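Local atomic coordinates of lipolytic enzyme, G-D-S-L family (Bacteroides thetaiotaomicron, PDB entry 7BR2), a protein that metabolises the drug diltiazem and is a gut-bacterial serine esterase of the SGNH (GDSL) hydrolase family. Residues A[231-236]-A[243-248]; A[366-371]-A[405-410]; A[270-275]-A[285-290]. All blocks are in the same frame, centred on the assembly; numbering follows the deposited sequence.

Contact 1: A[231-236]-A[243-248]; sequences VANMEI and AVKAEG
An antiparallel beta hairpin carrying a classic beta bulge pairs residues 231-236 with 243-248. Asn-233 and Glu-247 form a hydrogen-bonded pair with nearly straight bonds in both directions: Asn-233 N meets Glu-247 O at 2.9 Å on a lone pair, whereas Glu-247 N approaches Asn-233 O from above the carbonyl plane. In the next such pair, Glu-235 N lies 2.8 Å from Lys-245 O. Two donors grip Glu-235 O. Lys-245 N reaches it in the carbonyl plane at 3.0 Å, and Val-244 N adds a weak, bent bond (130° at the hydrogen) at 2.6 Å. Glu-235, with CG anti to the backbone N (chi1 -170°) and an extended chain, runs alongside Val-244, its OE2 3.8 Å from Val-244 CG1. Its CB also rests 3.5 Å from Lys-245 CB. Asn-233 and Glu-247 point the same way, side by side, with amide and carboxylate planes 88° apart. Past this pair a water lies within hydrogen-bonding distance of both Val-231 O and Gly-248 O. On the other face, Met-234 and Ile-236 pack on strand 260-267. Two backbone N-H groups converging on one carbonyl is the signature of the classic bulge, here in a hairpin at the edge of a mixed sheet.

Contact 2: A[366-371]-A[405-410]; sequences FREYAW and KGRRDL
Residues 366-371 are one part of the long helix 344-377, and 405-410 span the break between two short helices, with Arg-407 at the N-cap position of the second; the CA atoms of Glu-368 and Arg-407 come within 7.4 Å. Both of these side chains bend at chi2 (-77° in Glu-368, 111° in Arg-407) and cross obliquely. Glu-368 OE1 forms a salt bridge to Arg-407 NE at 2.8 Å. The carboxylate and guanidinium planes stand 62° apart, so the pairing is through one oxygen and NE rather than a flat two-pronged match. Glu-368 OE2 has its own salt bridge to Arg-364, which probably helps keep the carboxylate charged. Arg-407 also makes a cation-pi contact with Trp-403, while its CD lies 4.3 Å from Trp-371 CE3. An alanine here would remove both the salt bridge and the cation-pi contact, and the junction between the helices would probably be held less firmly. Beside the charges, Leu-410 crosses Glu-368 at about a right angle, its CD1 3.7 Å from Glu-368 CB. Its other branch, CD2, reaches Tyr-369 N at 3.7 Å. These contacts dock the N-terminal end of helix 408-414 on the flank of helix 344-377, a surface salt bridge beside a leucine, in the helical C-terminal part of the chain.

Contact 3: A[270-275]-A[285-290]; sequences LPYPLD and KSQAEV
The ring of Tyr-272 has Pro-273 CD over one face, 3.9 Å above the plane and offset toward the rim, while Leu-274 CD2 sits in plane at its edge. Gln-287 NE2 also lies at the edge, near the plane, with the amide turned 88° to the ring. Here an extended segment, 270-275, meets a 3-10 turn within the long loop between strand 260-267 and helix 296-300, buried against helices of the SGNH-hydrolase (GDSL-family) part. The phenol OH is hydrogen-bonded to Phe-38 O and stands 3.0 Å from Gln-287 NE2. Gln-287, with CG anti to the backbone N (chi1 -176°) and an extended chain, reaches back along the other segment. There its OE1 accepts a hydrogen bond from Asp-275 N at 2.9 Å, nearly straight, the donor lying well above the amide carbonyl plane. The carboxylate of Asp-275 turns elsewhere, to a salt bridge with Arg-279. Apolar contacts flank the bonds: Leu-274 CB touches Ala-288 CB at 4.0 Å, and Leu-274 CD2 meets Val-290 CG1 at 4.1 Å. Met-214 of helix 210-223 and Leu-41 of helix 35-46 border Tyr-272 and Gln-287. The backbones themselves are tied by one hydrogen bond, Ala-288 N donating to Asp-275 O at 2.9 Å from above the carbonyl plane.

Along the chain, contact 1 comes first, then contact 3, then contact 2, each closing before the next opens. Contacts 1 and 3 have centres about 24 Å apart and touch directly, Val-231 CG1 packing 3.6 Å from Leu-270 O, so the beta-sheet end of the molecule meets the buried loop there. Contact 2 lies about 30 Å from contact 3 and about 50 Å from contact 1 between centres, on the opposite side of the chain's centre from contact 1. Helix 344-377 runs between contacts 3 and 2: it carries residues 366-371, and its earlier turns touch Leu-270 and Pro-271. The long helix thus links the helical end to the central loop, which also borders helices of the GDSL-family part.

Contact 1: A[231-236]-A[243-248]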
ATOM      1  N   VAL A 231      -3.942  14.928  -9.663  1.00 37.99           N
ATOM      2  CA  VAL A 231      -4.868  14.106 -10.432  1.00 37.69           C
ATOM      3  C   VAL A 231      -5.242  14.822 -11.721  1.00 41.85           C
ATOM      4  O   VAL A 231      -5.078  14.293 -12.827  1.00 39.39           O
ATOM      5  CB  VAL A 231      -6.119  13.785  -9.596  1.00 35.22           C
ATOM      6  CG1 VAL A 231      -7.092  12.949 -10.404  1.00 32.18           C
ATOM      7  CG2 VAL A 231      -5.741  13.112  -8.276  1.00 33.29           C
ATOM      8  N   ALA A 232      -5.706  16.058 -11.589  1.00 41.98           N
ATOM      9  CA  ALA A 232      -5.959  16.953 -12.706  1.00 40.87           C
ATOM     10  C   ALA A 232      -6.017  18.366 -12.144  1.00 41.41           C
ATOM     11  O   ALA A 232      -6.262  18.572 -10.954  1.00 41.64           O
ATOM     12  CB  ALA A 232      -7.253  16.598 -13.449  1.00 34.08           C
ATOM     13  N   ASN A 233      -5.758  19.337 -13.006  1.00 40.67           N
ATOM     14  CA  ASN A 233      -5.716  20.742 -12.599  1.00 46.26           C
ATOM     15  C   ASN A 233      -6.376  21.544 -13.713  1.00 46.18           C
ATOM     16  O   ASN A 233      -5.788  21.739 -14.781  1.00 42.61           O
ATOM     17  CB  ASN A 233      -4.275  21.188 -12.347  1.00 50.48           C
ATOM     18  CG  ASN A 233      -4.184  22.438 -11.472  1.00 49.45           C
ATOM     19  OD1 ASN A 233      -5.159  23.155 -11.291  1.00 55.92           O
ATOM     20  ND2 ASN A 233      -2.992  22.711 -10.950  1.00 58.49           N
ATOM     21  N   MET A 234      -7.612  21.972 -13.486  1.00 40.32           N
ATOM     22  CA  MET A 234      -8.336  22.727 -14.495  1.00 46.45           C
ATOM     23  C   MET A 234      -8.688  24.107 -13.947  1.00 48.22           C
ATOM     24  O   MET A 234      -9.078  24.256 -12.780  1.00 41.11           O
ATOM     25  CB  MET A 234      -9.604  22.003 -14.951  1.00 42.17           C
ATOM     26  CG  MET A 234     -10.672  21.952 -13.894  1.00 46.77           C
ATOM     27  SD  MET A 234     -11.796  20.580 -14.120  1.00 45.97           S
ATOM     28  CE  MET A 234     -11.291  19.557 -12.742  1.00 32.97           C
ATOM     29  N   GLU A 235      -8.540  25.108 -14.808  1.00 47.78           N
ATOM     30  CA  GLU A 235      -8.886  26.486 -14.501  1.00 49.94           C
ATOM     31  C   GLU A 235      -9.697  27.030 -15.661  1.00 48.86           C
ATOM     32  O   GLU A 235      -9.195  27.082 -16.793  1.00 50.17           O
ATOM     33  CB  GLU A 235      -7.650  27.358 -14.282  1.00 50.58           C
ATOM     34  CG  GLU A 235      -7.976  28.736 -13.718  1.00 51.03           C
ATOM     35  CD  GLU A 235      -6.753  29.632 -13.586  1.00 56.21           C
ATOM     36  OE1 GLU A 235      -5.638  29.127 -13.316  1.00 54.92           O
ATOM     37  OE2 GLU A 235      -6.914  30.858 -13.762  1.00 58.54           O
ATOM     38  N   ILE A 236     -10.938  27.423 -15.368  1.00 42.87           N
ATOM     39  CA  ILE A 236     -11.867  28.006 -16.328  1.00 52.60           C
ATOM     40  C   ILE A 236     -12.142  29.454 -15.938  1.00 55.65           C
ATOM     41  O   ILE A 236     -12.561  29.735 -14.807  1.00 49.83           O
ATOM     42  CB  ILE A 236     -13.182  27.207 -16.399  1.00 44.74           C
ATOM     43  CG1 ILE A 236     -12.958  25.826 -17.025  1.00 46.41           C
ATOM     44  CG2 ILE A 236     -14.259  28.013 -17.111  1.00 49.09           C
ATOM     45  CD1 ILE A 236     -12.575  24.739 -16.052  1.00 47.11           C
ATOM     46  N   ALA A 243     -10.690  27.457 -21.406  1.00 54.78           N
ATOM     47  CA  ALA A 243      -9.996  26.907 -20.255  1.00 49.87           C
ATOM     48  C   ALA A 243      -8.621  27.539 -20.157  1.00 51.09           C
ATOM     49  O   ALA A 243      -7.861  27.537 -21.127  1.00 55.42           O
ATOM     50  CB  ALA A 243      -9.869  25.391 -20.367  1.00 50.43           C
ATOM     51  N   VAL A 244      -8.306  28.094 -18.989  1.00 50.08           N
ATOM     52  CA  VAL A 244      -6.972  28.640 -18.766  1.00 49.50           C
ATOM     53  C   VAL A 244      -5.985  27.522 -18.486  1.00 54.14           C
ATOM     54  O   VAL A 244      -4.832  27.564 -18.931  1.00 56.75           O
ATOM     55  CB  VAL A 244      -6.993  29.679 -17.630  1.00 55.55           C
ATOM     56  CG1 VAL A 244      -5.570  30.135 -17.289  1.00 55.73           C
ATOM     57  CG2 VAL A 244      -7.854  30.869 -18.018  1.00 53.06           C
ATOM     58  N   LYS A 245      -6.428  26.496 -17.771  1.00 50.65           N
ATOM     59  CA  LYS A 245      -5.555  25.395 -17.404  1.00 47.19           C
ATOM     60  C   LYS A 245      -6.309  24.088 -17.596  1.00 49.57           C
ATOM     61  O   LYS A 245      -7.460  23.964 -17.168  1.00 37.01           O
ATOM     62  CB  LYS A 245      -5.110  25.547 -15.942  1.00 51.89           C
ATOM     63  CG  LYS A 245      -3.727  25.058 -15.596  1.00 49.49           C
ATOM     64  CD  LYS A 245      -3.427  25.399 -14.133  1.00 55.16           C
ATOM     65  CE  LYS A 245      -2.327  26.449 -13.994  1.00 53.76           C
ATOM     66  NZ  LYS A 245      -1.912  26.628 -12.569  1.00 52.96           N
ATOM     67  N   ALA A 246      -5.657  23.117 -18.240  1.00 44.87           N
ATOM     68  CA  ALA A 246      -6.253  21.807 -18.453  1.00 42.87           C
ATOM     69  C   ALA A 246      -5.137  20.764 -18.352  1.00 45.67           C
ATOM     70  O   ALA A 246      -4.744  20.122 -19.327  1.00 44.07           O
ATOM     71  CB  ALA A 246      -6.980  21.737 -19.796  1.00 38.35           C
ATOM     72  N   GLU A 247      -4.589  20.623 -17.145  1.00 38.64           N
ATOM     73  CA  GLU A 247      -3.504  19.695 -16.874  1.00 39.57           C
ATOM     74  C   GLU A 247      -4.096  18.339 -16.503  1.00 46.53           C
ATOM     75  O   GLU A 247      -4.940  18.245 -15.597  1.00 43.24           O
ATOM     76  CB  GLU A 247      -2.618  20.234 -15.747  1.00 45.45           C
ATOM     77  CG  GLU A 247      -1.858  21.493 -16.138  1.00 50.96           C
ATOM     78  CD  GLU A 247      -1.217  22.211 -14.958  1.00 53.71           C
ATOM     79  OE1 GLU A 247      -0.571  23.255 -15.184  1.00 59.69           O
ATOM     80  OE2 GLU A 247      -1.432  21.792 -13.802  1.00 57.55           O
ATOM     81  N   GLY A 248      -3.660  17.299 -17.210  1.00 41.38           N
ATOM     82  CA  GLY A 248      -4.178  15.974 -16.961  1.00 40.82           C
ATOM     83  C   GLY A 248      -5.625  15.801 -17.343  1.00 43.15           C
ATOM     84  O   GLY A 248      -6.283  14.887 -16.843  1.00 41.12           O
TER
HETATM   85  O   HOH W   1      -6.635  13.335 -14.596  1.00 35.37           O

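Contact 2: A[366-371]-A[405-410]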
ATOM      1  N   PHE A 366      -4.291 -17.239  -0.386  1.00 23.41           N
ATOM      2  CA  PHE A 366      -3.071 -17.843  -0.938  1.00 19.73           C
ATOM      3  C   PHE A 366      -1.878 -17.692   0.006  1.00 22.64           C
ATOM      4  O   PHE A 366      -1.009 -18.580   0.064  1.00 24.55           O
ATOM      5  CB  PHE A 366      -2.746 -17.246  -2.312  1.00 24.31           C
ATOM      6  CG  PHE A 366      -3.549 -17.843  -3.442  1.00 23.71           C
ATOM      7  CD1 PHE A 366      -4.824 -17.384  -3.727  1.00 22.53           C
ATOM      8  CD2 PHE A 366      -3.005 -18.848  -4.241  1.00 31.47           C
ATOM      9  CE1 PHE A 366      -5.572 -17.931  -4.776  1.00 24.89           C
ATOM     10  CE2 PHE A 366      -3.743 -19.400  -5.293  1.00 28.66           C
ATOM     11  CZ  PHE A 366      -5.038 -18.935  -5.554  1.00 28.17           C
ATOM     12  N   ARG A 367      -1.828 -16.600   0.775  1.00 23.35           N
ATOM     13  CA  ARG A 367      -0.729 -16.413   1.728  1.00 24.34           C
ATOM     14  C   ARG A 367      -0.822 -17.408   2.893  1.00 25.91           C
ATOM     15  O   ARG A 367       0.204 -17.879   3.411  1.00 23.83           O
ATOM     16  CB  ARG A 367      -0.719 -14.983   2.282  1.00 26.19           C
ATOM     17  CG  ARG A 367      -0.454 -13.863   1.270  1.00 24.73           C
ATOM     18  CD  ARG A 367       0.516 -14.285   0.205  1.00 25.19           C
ATOM     19  NE  ARG A 367       1.869 -14.393   0.718  1.00 31.12           N
ATOM     20  CZ  ARG A 367       2.820 -15.125   0.155  1.00 29.16           C
ATOM     21  NH1 ARG A 367       4.034 -15.165   0.695  1.00 28.15           N
ATOM     22  NH2 ARG A 367       2.547 -15.822  -0.940  1.00 29.70           N
ATOM     23  N   GLU A 368      -2.043 -17.714   3.338  1.00 22.97           N
ATOM     24  CA  GLU A 368      -2.228 -18.754   4.354  1.00 27.49           C
ATOM     25  C   GLU A 368      -1.759 -20.108   3.824  1.00 27.28           C
ATOM     26  O   GLU A 368      -1.094 -20.889   4.532  1.00 26.98           O
ATOM     27  CB  GLU A 368      -3.700 -18.820   4.777  1.00 28.79           C
ATOM     28  CG  GLU A 368      -4.243 -17.550   5.436  1.00 30.12           C
ATOM     29  CD  GLU A 368      -3.796 -17.395   6.882  1.00 36.97           C
ATOM     30  OE1 GLU A 368      -3.450 -18.412   7.511  1.00 41.36           O
ATOM     31  OE2 GLU A 368      -3.760 -16.259   7.394  1.00 42.09           O
ATOM     32  N   TYR A 369      -2.073 -20.394   2.563  1.00 23.61           N
ATOM     33  CA  TYR A 369      -1.575 -21.639   1.990  1.00 29.89           C
ATOM     34  C   TYR A 369      -0.047 -21.651   1.973  1.00 26.02           C
ATOM     35  O   TYR A 369       0.577 -22.659   2.330  1.00 27.64           O
ATOM     36  CB  TYR A 369      -2.169 -21.842   0.593  1.00 22.59           C
ATOM     37  CG  TYR A 369      -1.432 -22.834  -0.277  1.00 26.52           C
ATOM     38  CD1 TYR A 369      -1.639 -24.212  -0.143  1.00 23.18           C
ATOM     39  CD2 TYR A 369      -0.548 -22.393  -1.264  1.00 25.42           C
ATOM     40  CE1 TYR A 369      -0.964 -25.126  -0.956  1.00 22.65           C
ATOM     41  CE2 TYR A 369       0.125 -23.290  -2.076  1.00 28.16           C
ATOM     42  CZ  TYR A 369      -0.084 -24.660  -1.922  1.00 27.07           C
ATOM     43  OH  TYR A 369       0.587 -25.541  -2.747  1.00 26.14           O
ATOM     44  N   ALA A 370       0.566 -20.521   1.611  1.00 23.30           N
ATOM     45  CA  ALA A 370       2.027 -20.432   1.602  1.00 26.85           C
ATOM     46  C   ALA A 370       2.616 -20.664   2.991  1.00 24.17           C
ATOM     47  O   ALA A 370       3.693 -21.259   3.119  1.00 21.23           O
ATOM     48  CB  ALA A 370       2.481 -19.077   1.048  1.00 24.42           C
ATOM     49  N   TRP A 371       1.962 -20.154   4.042  1.00 25.97           N
ATOM     50  CA  TRP A 371       2.452 -20.492   5.376  1.00 22.51           C
ATOM     51  C   TRP A 371       2.392 -21.998   5.593  1.00 30.09           C
ATOM     52  O   TRP A 371       3.339 -22.598   6.111  1.00 27.06           O
ATOM     53  CB  TRP A 371       1.681 -19.796   6.496  1.00 25.13           C
ATOM     54  CG  TRP A 371       2.313 -20.196   7.815  1.00 34.55           C
ATOM     55  CD1 TRP A 371       3.350 -19.571   8.449  1.00 33.16           C
ATOM     56  CD2 TRP A 371       2.014 -21.362   8.608  1.00 32.70           C
ATOM     57  NE1 TRP A 371       3.690 -20.250   9.586  1.00 30.47           N
ATOM     58  CE2 TRP A 371       2.892 -21.355   9.707  1.00 33.61           C
ATOM     59  CE3 TRP A 371       1.087 -22.404   8.496  1.00 29.97           C
ATOM     60  CZ2 TRP A 371       2.871 -22.346  10.688  1.00 36.94           C
ATOM     61  CZ3 TRP A 371       1.071 -23.392   9.473  1.00 36.54           C
ATOM     62  CH2 TRP A 371       1.956 -23.353  10.552  1.00 39.41           C
ATOM     63  N   LYS A 405      -3.320 -26.257  13.122  1.00 42.77           N
ATOM     64  CA  LYS A 405      -4.695 -26.712  13.281  1.00 42.20           C
ATOM     65  C   LYS A 405      -5.674 -25.641  12.827  1.00 39.53           C
ATOM     66  O   LYS A 405      -6.726 -25.957  12.270  1.00 35.77           O
ATOM     67  CB  LYS A 405      -4.991 -27.071  14.738  1.00 49.96           C
ATOM     68  CG  LYS A 405      -6.347 -27.757  14.919  1.00 51.26           C
ATOM     69  CD  LYS A 405      -6.662 -28.084  16.367  1.00 49.58           C
ATOM     70  CE  LYS A 405      -7.665 -29.218  16.425  1.00 59.27           C
ATOM     71  NZ  LYS A 405      -8.152 -29.485  17.802  1.00 67.19           N
ATOM     72  N   GLY A 406      -5.351 -24.370  13.067  1.00 40.21           N
ATOM     73  CA  GLY A 406      -6.225 -23.314  12.590  1.00 41.73           C
ATOM     74  C   GLY A 406      -6.322 -23.232  11.081  1.00 41.92           C
ATOM     75  O   GLY A 406      -7.327 -22.747  10.557  1.00 36.48           O
ATOM     76  N   ARG A 407      -5.323 -23.732  10.367  1.00 34.15           N
ATOM     77  CA  ARG A 407      -5.319 -23.678   8.914  1.00 37.12           C
ATOM     78  C   ARG A 407      -5.625 -25.004   8.234  1.00 32.90           C
ATOM     79  O   ARG A 407      -5.515 -25.077   7.008  1.00 35.80           O
ATOM     80  CB  ARG A 407      -3.997 -23.108   8.396  1.00 40.79           C
ATOM     81  CG  ARG A 407      -3.877 -21.610   8.616  1.00 44.14           C
ATOM     82  CD  ARG A 407      -2.860 -21.188   9.630  1.00 51.02           C
ATOM     83  NE  ARG A 407      -3.050 -19.772   9.915  1.00 68.50           N
ATOM     84  CZ  ARG A 407      -3.901 -19.307  10.824  1.00 67.58           C
ATOM     85  NH1 ARG A 407      -4.625 -20.146  11.543  1.00 61.38           N
ATOM     86  NH2 ARG A 407      -4.023 -18.003  11.020  1.00 72.42           N
ATOM     87  N   ARG A 408      -5.983 -26.057   8.977  1.00 31.54           N
ATOM     88  CA  ARG A 408      -6.206 -27.351   8.339  1.00 32.37           C
ATOM     89  C   ARG A 408      -7.372 -27.309   7.349  1.00 32.83           C
ATOM     90  O   ARG A 408      -7.323 -27.963   6.304  1.00 33.33           O
ATOM     91  CB  ARG A 408      -6.438 -28.456   9.368  1.00 34.69           C
ATOM     92  CG  ARG A 408      -6.737 -29.790   8.673  1.00 37.15           C
ATOM     93  CD  ARG A 408      -6.611 -31.003   9.580  1.00 42.54           C
ATOM     94  NE  ARG A 408      -7.293 -30.810  10.849  1.00 45.49           N
ATOM     95  CZ  ARG A 408      -7.398 -31.755  11.778  1.00 53.15           C
ATOM     96  NH1 ARG A 408      -6.857 -32.950  11.559  1.00 44.39           N
ATOM     97  NH2 ARG A 408      -8.042 -31.509  12.916  1.00 45.52           N
ATOM     98  N   ASP A 409      -8.462 -26.626   7.691  1.00 28.35           N
ATOM     99  CA  ASP A 409      -9.586 -26.545   6.760  1.00 32.47           C
ATOM    100  C   ASP A 409      -9.170 -25.828   5.466  1.00 35.75           C
ATOM    101  O   ASP A 409      -9.377 -26.330   4.338  1.00 32.04           O
ATOM    102  CB  ASP A 409     -10.756 -25.833   7.449  1.00 26.34           C
ATOM    103  CG  ASP A 409     -12.001 -25.787   6.586  1.00 32.88           C
ATOM    104  OD1 ASP A 409     -12.353 -26.836   6.017  1.00 29.97           O
ATOM    105  OD2 ASP A 409     -12.631 -24.712   6.480  1.00 35.23           O
ATOM    106  N   LEU A 410      -8.531 -24.665   5.623  1.00 26.76           N
ATOM    107  CA  LEU A 410      -8.037 -23.938   4.472  1.00 29.90           C
ATOM    108  C   LEU A 410      -7.069 -24.797   3.674  1.00 31.77           C
ATOM    109  O   LEU A 410      -7.130 -24.811   2.445  1.00 28.40           O
ATOM    110  CB  LEU A 410      -7.377 -22.625   4.910  1.00 33.19           C
ATOM    111  CG  LEU A 410      -6.833 -21.725   3.780  1.00 27.14           C
ATOM    112  CD1 LEU A 410      -7.086 -20.245   4.098  1.00 33.22           C
ATOM    113  CD2 LEU A 410      -5.342 -21.972   3.483  1.00 25.77           C
TER

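Contact 3: A[270-275]-A[285-290]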
ATOM      1  N   LEU A 270      -8.479   8.927 -12.457  1.00 32.85           N
ATOM      2  CA  LEU A 270      -9.518   9.022 -11.445  1.00 30.20           C
ATOM      3  C   LEU A 270      -8.917   9.494 -10.127  1.00 32.50           C
ATOM      4  O   LEU A 270      -7.697   9.428  -9.938  1.00 30.62           O
ATOM      5  CB  LEU A 270     -10.202   7.657 -11.254  1.00 34.53           C
ATOM      6  CG  LEU A 270     -10.968   7.068 -12.444  1.00 34.08           C
ATOM      7  CD1 LEU A 270     -11.499   5.665 -12.112  1.00 34.13           C
ATOM      8  CD2 LEU A 270     -12.098   7.992 -12.881  1.00 25.75           C
ATOM      9  N   PRO A 271      -9.727  10.030  -9.206  1.00 28.07           N
ATOM     10  CA  PRO A 271      -9.202  10.341  -7.869  1.00 33.75           C
ATOM     11  C   PRO A 271      -8.830   9.073  -7.114  1.00 36.56           C
ATOM     12  O   PRO A 271      -9.319   7.976  -7.396  1.00 31.98           O
ATOM     13  CB  PRO A 271     -10.362  11.069  -7.182  1.00 24.23           C
ATOM     14  CG  PRO A 271     -11.586  10.568  -7.878  1.00 27.82           C
ATOM     15  CD  PRO A 271     -11.167  10.336  -9.313  1.00 27.15           C
ATOM     16  N   TYR A 272      -7.950   9.239  -6.136  1.00 37.41           N
ATOM     17  CA  TYR A 272      -7.575   8.118  -5.288  1.00 30.45           C
ATOM     18  C   TYR A 272      -8.670   7.880  -4.265  1.00 36.62           C
ATOM     19  O   TYR A 272      -9.023   8.805  -3.523  1.00 37.87           O
ATOM     20  CB  TYR A 272      -6.262   8.365  -4.577  1.00 27.27           C
ATOM     21  CG  TYR A 272      -5.766   7.117  -3.897  1.00 37.50           C
ATOM     22  CD1 TYR A 272      -5.032   6.165  -4.604  1.00 29.42           C
ATOM     23  CD2 TYR A 272      -6.068   6.861  -2.559  1.00 31.62           C
ATOM     24  CE1 TYR A 272      -4.586   5.008  -3.991  1.00 28.05           C
ATOM     25  CE2 TYR A 272      -5.626   5.706  -1.938  1.00 32.50           C
ATOM     26  CZ  TYR A 272      -4.892   4.780  -2.661  1.00 32.47           C
ATOM     27  OH  TYR A 272      -4.445   3.632  -2.044  1.00 29.99           O
ATOM     28  N   PRO A 273      -9.262   6.690  -4.222  1.00 35.66           N
ATOM     29  CA  PRO A 273     -10.340   6.423  -3.268  1.00 30.16           C
ATOM     30  C   PRO A 273      -9.809   5.905  -1.944  1.00 35.23           C
ATOM     31  O   PRO A 273      -8.873   5.103  -1.883  1.00 30.30           O
ATOM     32  CB  PRO A 273     -11.185   5.375  -4.003  1.00 31.37           C
ATOM     33  CG  PRO A 273     -10.205   4.648  -4.824  1.00 35.39           C
ATOM     34  CD  PRO A 273      -9.095   5.602  -5.195  1.00 29.94           C
ATOM     35  N   LEU A 274     -10.436   6.381  -0.865  1.00 32.13           N
ATOM     36  CA  LEU A 274     -10.016   6.077   0.496  1.00 31.49           C
ATOM     37  C   LEU A 274     -11.129   5.330   1.210  1.00 33.31           C
ATOM     38  O   LEU A 274     -12.271   5.801   1.267  1.00 37.43           O
ATOM     39  CB  LEU A 274      -9.655   7.357   1.254  1.00 27.95           C
ATOM     40  CG  LEU A 274      -8.423   8.063   0.691  1.00 29.13           C
ATOM     41  CD1 LEU A 274      -8.278   9.487   1.216  1.00 33.75           C
ATOM     42  CD2 LEU A 274      -7.154   7.252   0.949  1.00 28.58           C
ATOM     43  N   ASP A 275     -10.802   4.154   1.721  1.00 34.94           N
ATOM     44  CA  ASP A 275     -11.750   3.385   2.512  1.00 35.24           C
ATOM     45  C   ASP A 275     -11.884   4.030   3.890  1.00 37.84           C
ATOM     46  O   ASP A 275     -10.877   4.286   4.566  1.00 35.20           O
ATOM     47  CB  ASP A 275     -11.257   1.947   2.630  1.00 34.58           C
ATOM     48  CG  ASP A 275     -12.366   0.973   2.949  1.00 35.34           C
ATOM     49  OD1 ASP A 275     -13.463   1.417   3.349  1.00 38.25           O
ATOM     50  OD2 ASP A 275     -12.117  -0.246   2.811  1.00 36.80           O
ATOM     51  N   LYS A 285      -8.543   2.323  12.879  1.00 41.15           N
ATOM     52  CA  LYS A 285      -8.398   3.459  11.992  1.00 41.97           C
ATOM     53  C   LYS A 285      -8.445   2.972  10.554  1.00 38.08           C
ATOM     54  O   LYS A 285      -7.961   1.880  10.229  1.00 38.70           O
ATOM     55  CB  LYS A 285      -7.082   4.197  12.265  1.00 44.77           C
ATOM     56  CG  LYS A 285      -6.989   4.778  13.671  1.00 49.23           C
ATOM     57  CD  LYS A 285      -5.581   5.296  13.971  1.00 48.23           C
ATOM     58  CE  LYS A 285      -4.643   4.157  14.349  1.00 37.53           C
ATOM     59  NZ  LYS A 285      -3.228   4.628  14.425  1.00 38.05           N
ATOM     60  N   SER A 286      -9.014   3.799   9.691  1.00 41.74           N
ATOM     61  CA  SER A 286      -9.241   3.428   8.306  1.00 36.84           C
ATOM     62  C   SER A 286      -8.103   3.932   7.432  1.00 38.97           C
ATOM     63  O   SER A 286      -7.248   4.701   7.871  1.00 40.55           O
ATOM     64  CB  SER A 286     -10.578   3.996   7.825  1.00 39.98           C
ATOM     65  OG  SER A 286     -10.533   5.413   7.768  1.00 41.69           O
ATOM     66  N   GLN A 287      -8.071   3.428   6.192  1.00 38.16           N
ATOM     67  CA  GLN A 287      -7.201   4.000   5.169  1.00 34.96           C
ATOM     68  C   GLN A 287      -7.369   5.530   5.115  1.00 36.08           C
ATOM     69  O   GLN A 287      -6.385   6.272   4.950  1.00 32.71           O
ATOM     70  CB  GLN A 287      -7.513   3.315   3.818  1.00 33.78           C
ATOM     71  CG  GLN A 287      -6.650   3.704   2.626  1.00 27.44           C
ATOM     72  CD  GLN A 287      -7.209   3.179   1.301  1.00 31.58           C
ATOM     73  OE1 GLN A 287      -8.330   2.680   1.250  1.00 28.78           O
ATOM     74  NE2 GLN A 287      -6.442   3.328   0.223  1.00 29.13           N
ATOM     75  N   ALA A 288      -8.618   6.009   5.248  1.00 37.16           N
ATOM     76  CA  ALA A 288      -8.917   7.437   5.117  1.00 43.72           C
ATOM     77  C   ALA A 288      -8.208   8.277   6.160  1.00 42.18           C
ATOM     78  O   ALA A 288      -7.876   9.446   5.902  1.00 40.33           O
ATOM     79  CB  ALA A 288     -10.441   7.643   5.188  1.00 32.62           C
ATOM     80  N   GLU A 289      -7.926   7.681   7.317  1.00 39.07           N
ATOM     81  CA  GLU A 289      -7.220   8.384   8.364  1.00 42.68           C
ATOM     82  C   GLU A 289      -5.894   8.926   7.889  1.00 45.41           C
ATOM     83  O   GLU A 289      -5.419   9.922   8.459  1.00 50.88           O
ATOM     84  CB  GLU A 289      -6.980   7.395   9.522  1.00 46.93           C
ATOM     85  CG  GLU A 289      -6.324   7.946  10.752  1.00 60.29           C
ATOM     86  CD  GLU A 289      -7.296   8.706  11.591  1.00 68.27           C
ATOM     87  OE1 GLU A 289      -8.496   8.359  11.570  1.00 73.53           O
ATOM     88  OE2 GLU A 289      -6.834   9.662  12.258  1.00 72.30           O
ATOM     89  N   VAL A 290      -5.386   8.417   6.760  1.00 38.01           N
ATOM     90  CA  VAL A 290      -4.109   8.906   6.243  1.00 41.40           C
ATOM     91  C   VAL A 290      -4.140  10.410   6.064  1.00 39.35           C
ATOM     92  O   VAL A 290      -3.109  11.083   6.213  1.00 41.77           O
ATOM     93  CB  VAL A 290      -3.738   8.233   4.896  1.00 39.50           C
ATOM     94  CG1 VAL A 290      -4.605   8.765   3.746  1.00 31.95           C
ATOM     95  CG2 VAL A 290      -2.271   8.458   4.554  1.00 29.24           C
TER